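Local coordinates for hypothetical sugar binding protein (Bacteroides thetaiotaomicron, PDB 3SEE) that is of unknown function but has a galactose-binding domain-like fold and may bind sugars, at residues Y166-A174 and A183-D191. Numbering follows the deposited sequence.
Sequences YDMGQVVNA and ALEVSDTDD
With CG held between its own backbone N and carbonyl carbon (chi1 73°), Asn173 turns its amide onto the chain at 183-185, while Thr189 sets OG1 beside its backbone N (chi1 -49°), facing the corner at Met168 and Gly169. Asparagine suits its place because one amide can both give and accept. Its ND2 donates in the plane of the amide to Ala183 O at 3.0 Å, nearly straight at 177°, and its OD1 accepts from Glu185 N at 2.9 Å, the donor standing above the carbonyl plane; these two bonds fix the amide's rotation. At the other end, Thr189 OG1 donates to Met168 O at 2.8 Å, and Thr189 N hydrogen-bonds to Gly169 O; threonine suits this spot because its hydroxyl adds a second bond to the turn carbonyls. Gly169 N in turn bonds to Asp167 OD1, an Asx turn inside the type I turn from Asp167 to Gln170. Between these ends, Val171 N gives to Ser187 O and Ser187 N to Val171 O, each at 2.9 Å, and the branched Val171 lays CG2 against Ser187 OG at 3.4 Å. The other face carries the non-hydrogen-bonded pair Val172 and Val186, apolar groups suited to the side where Val186 touches Tyr136. These bonds attach strand 186-188, outermost in its antiparallel sheet within this chain, to 170-172, which pairs with 130-133, extending one sheet's edge in a fold classed as galactose-binding domain-like, consistent with a beta-sandwich.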
loop_
_atom_site.group_PDB
_atom_site.type_symbol
_atom_site.label_atom_id
_atom_site.label_comp_id
_atom_site.label_asym_id
_atom_site.label_seq_id
_atom_site.Cartn_x
_atom_site.Cartn_y
_atom_site.Cartn_z
ATOM N N TYR A 166 1.055 -8.495 -8.244
ATOM C CA TYR A 166 0.529 -9.294 -7.148
ATOM C C TYR A 166 -0.211 -10.509 -7.697
ATOM O O TYR A 166 -0.779 -10.458 -8.797
ATOM C CB TYR A 166 -0.435 -8.441 -6.252
ATOM C CG TYR A 166 0.342 -7.606 -5.241
ATOM C CD1 TYR A 166 0.784 -6.341 -5.551
ATOM C CD2 TYR A 166 0.679 -8.136 -4.012
ATOM C CE1 TYR A 166 1.553 -5.633 -4.616
ATOM C CE2 TYR A 166 1.454 -7.455 -3.113
ATOM C CZ TYR A 166 1.885 -6.189 -3.410
ATOM O OH TYR A 166 2.682 -5.450 -2.549
ATOM N N ASP A 167 -0.228 -11.578 -6.904
ATOM C CA ASP A 167 -1.018 -12.771 -7.224
ATOM C C ASP A 167 -2.197 -12.810 -6.257
ATOM O O ASP A 167 -2.048 -13.168 -5.096
ATOM C CB ASP A 167 -0.165 -14.025 -7.097
ATOM C CG ASP A 167 -0.857 -15.265 -7.628
ATOM O OD1 ASP A 167 -2.075 -15.210 -7.886
ATOM O OD2 ASP A 167 -0.150 -16.295 -7.797
HETATM N N MSE A 168 -3.370 -12.423 -6.747
HETATM C CA MSE A 168 -4.568 -12.486 -5.910
HETATM C C MSE A 168 -4.980 -13.934 -5.614
HETATM O O MSE A 168 -5.827 -14.166 -4.738
HETATM C CB MSE A 168 -5.714 -11.688 -6.546
HETATM C CG MSE A 168 -5.702 -10.204 -6.252
HETATM SE SE MSE A 168 -3.957 -9.364 -6.471
HETATM C CE MSE A 168 -4.638 -7.600 -6.320
ATOM N N GLY A 169 -4.410 -14.887 -6.350
ATOM C CA GLY A 169 -4.560 -16.284 -6.044
ATOM C C GLY A 169 -3.718 -16.840 -4.907
ATOM O O GLY A 169 -3.836 -18.041 -4.585
ATOM N N GLN A 170 -2.851 -16.018 -4.285
ATOM C CA GLN A 170 -2.093 -16.444 -3.125
ATOM C C GLN A 170 -2.120 -15.367 -2.064
ATOM O O GLN A 170 -2.085 -14.176 -2.356
ATOM C CB GLN A 170 -0.643 -16.783 -3.486
ATOM C CG GLN A 170 -0.520 -17.866 -4.541
ATOM C CD GLN A 170 0.901 -18.204 -4.837
ATOM O OE1 GLN A 170 1.454 -17.782 -5.887
ATOM N NE2 GLN A 170 1.501 -18.948 -3.957
ATOM N N VAL A 171 -2.207 -15.812 -0.820
ATOM C CA VAL A 171 -2.178 -14.922 0.320
ATOM C C VAL A 171 -1.045 -15.311 1.255
ATOM O O VAL A 171 -0.610 -16.470 1.292
ATOM C CB VAL A 171 -3.531 -14.859 1.073
ATOM C CG1 VAL A 171 -4.594 -14.136 0.252
ATOM C CG2 VAL A 171 -4.007 -16.278 1.472
ATOM N N VAL A 172 -0.591 -14.330 2.017
ATOM C CA VAL A 172 0.366 -14.529 3.079
ATOM C C VAL A 172 -0.248 -14.007 4.396
ATOM O O VAL A 172 -0.995 -13.027 4.403
ATOM C CB VAL A 172 1.739 -13.923 2.663
ATOM C CG1 VAL A 172 1.667 -12.429 2.370
ATOM C CG2 VAL A 172 2.838 -14.251 3.647
ATOM N N ASN A 173 0.041 -14.688 5.498
ATOM C CA ASN A 173 -0.585 -14.438 6.777
ATOM C C ASN A 173 0.208 -13.489 7.670
ATOM O O ASN A 173 -0.068 -13.378 8.859
ATOM C CB ASN A 173 -0.860 -15.764 7.508
ATOM C CG ASN A 173 0.406 -16.385 8.028
ATOM O OD1 ASN A 173 1.500 -15.961 7.650
ATOM N ND2 ASN A 173 0.293 -17.389 8.885
ATOM N N ALA A 174 1.151 -12.744 7.089
ATOM C CA ALA A 174 1.947 -11.781 7.851
ATOM C C ALA A 174 2.686 -10.892 6.886
ATOM O O ALA A 174 2.910 -11.257 5.735
ATOM C CB ALA A 174 2.930 -12.488 8.800
ATOM N N ALA A 183 5.862 -18.838 11.965
ATOM C CA ALA A 183 4.432 -19.033 11.704
ATOM C C ALA A 183 3.980 -18.497 10.346
ATOM O O ALA A 183 2.812 -18.633 9.992
ATOM C CB ALA A 183 3.591 -18.378 12.823
ATOM N N LEU A 184 4.880 -17.912 9.564
ATOM C CA LEU A 184 4.502 -17.346 8.268
ATOM C C LEU A 184 4.047 -18.477 7.342
ATOM O O LEU A 184 4.725 -19.510 7.220
ATOM C CB LEU A 184 5.671 -16.570 7.640
ATOM C CG LEU A 184 5.385 -15.874 6.304
ATOM C CD1 LEU A 184 6.248 -14.608 6.180
ATOM C CD2 LEU A 184 5.597 -16.779 5.093
ATOM N N GLU A 185 2.922 -18.263 6.663
ATOM C CA GLU A 185 2.349 -19.193 5.710
ATOM C C GLU A 185 1.879 -18.477 4.466
ATOM O O GLU A 185 1.184 -17.472 4.555
ATOM C CB GLU A 185 1.134 -19.904 6.314
ATOM C CG GLU A 185 1.402 -20.762 7.530
ATOM C CD GLU A 185 0.190 -21.524 8.031
ATOM O OE1 GLU A 185 -0.857 -21.547 7.354
ATOM O OE2 GLU A 185 0.295 -22.141 9.125
ATOM N N VAL A 186 2.245 -19.039 3.318
ATOM C CA VAL A 186 1.703 -18.689 2.024
ATOM C C VAL A 186 0.699 -19.769 1.681
ATOM O O VAL A 186 1.001 -20.965 1.835
ATOM C CB VAL A 186 2.804 -18.626 0.965
ATOM C CG1 VAL A 186 2.210 -18.385 -0.411
ATOM C CG2 VAL A 186 3.841 -17.528 1.304
ATOM N N SER A 187 -0.472 -19.388 1.216
ATOM C CA SER A 187 -1.499 -20.344 0.830
ATOM C C SER A 187 -2.266 -19.875 -0.395
ATOM O O SER A 187 -2.306 -18.681 -0.727
ATOM C CB SER A 187 -2.418 -20.612 2.016
ATOM O OG SER A 187 -3.071 -19.419 2.409
ATOM N N ASP A 188 -2.911 -20.809 -1.068
ATOM C CA ASP A 188 -3.756 -20.459 -2.184
ATOM C C ASP A 188 -5.041 -19.809 -1.657
ATOM O O ASP A 188 -5.686 -20.321 -0.740
ATOM C CB ASP A 188 -4.145 -21.683 -3.010
ATOM C CG ASP A 188 -2.994 -22.280 -3.787
ATOM O OD1 ASP A 188 -1.930 -21.656 -3.927
ATOM O OD2 ASP A 188 -3.194 -23.400 -4.305
ATOM N N THR A 189 -5.422 -18.697 -2.266
ATOM C CA THR A 189 -6.622 -17.978 -1.850
ATOM C C THR A 189 -7.832 -18.861 -2.106
ATOM O O THR A 189 -7.985 -19.410 -3.183
ATOM C CB THR A 189 -6.784 -16.712 -2.684
ATOM O OG1 THR A 189 -5.518 -16.029 -2.670
ATOM C CG2 THR A 189 -7.874 -15.806 -2.128
ATOM N N ASP A 190 -8.708 -18.991 -1.123
ATOM C CA ASP A 190 -9.947 -19.721 -1.332
ATOM C C ASP A 190 -10.821 -18.943 -2.306
ATOM O O ASP A 190 -10.845 -17.696 -2.284
ATOM C CB ASP A 190 -10.670 -19.905 0.003
ATOM C CG ASP A 190 -11.846 -20.866 -0.097
ATOM O OD1 ASP A 190 -11.635 -22.092 -0.072
ATOM O OD2 ASP A 190 -12.973 -20.374 -0.198
ATOM N N ASP A 191 -11.582 -19.659 -3.140
ATOM C CA ASP A 191 -12.509 -19.010 -4.046
ATOM C C ASP A 191 -13.454 -18.035 -3.319
ATOM O O ASP A 191 -13.837 -17.001 -3.872
ATOM C CB ASP A 191 -13.385 -20.063 -4.748
ATOM C CG ASP A 191 -12.664 -20.832 -5.841
ATOM O OD1 ASP A 191 -11.554 -20.453 -6.256
ATOM O OD2 ASP A 191 -13.266 -21.822 -6.329
#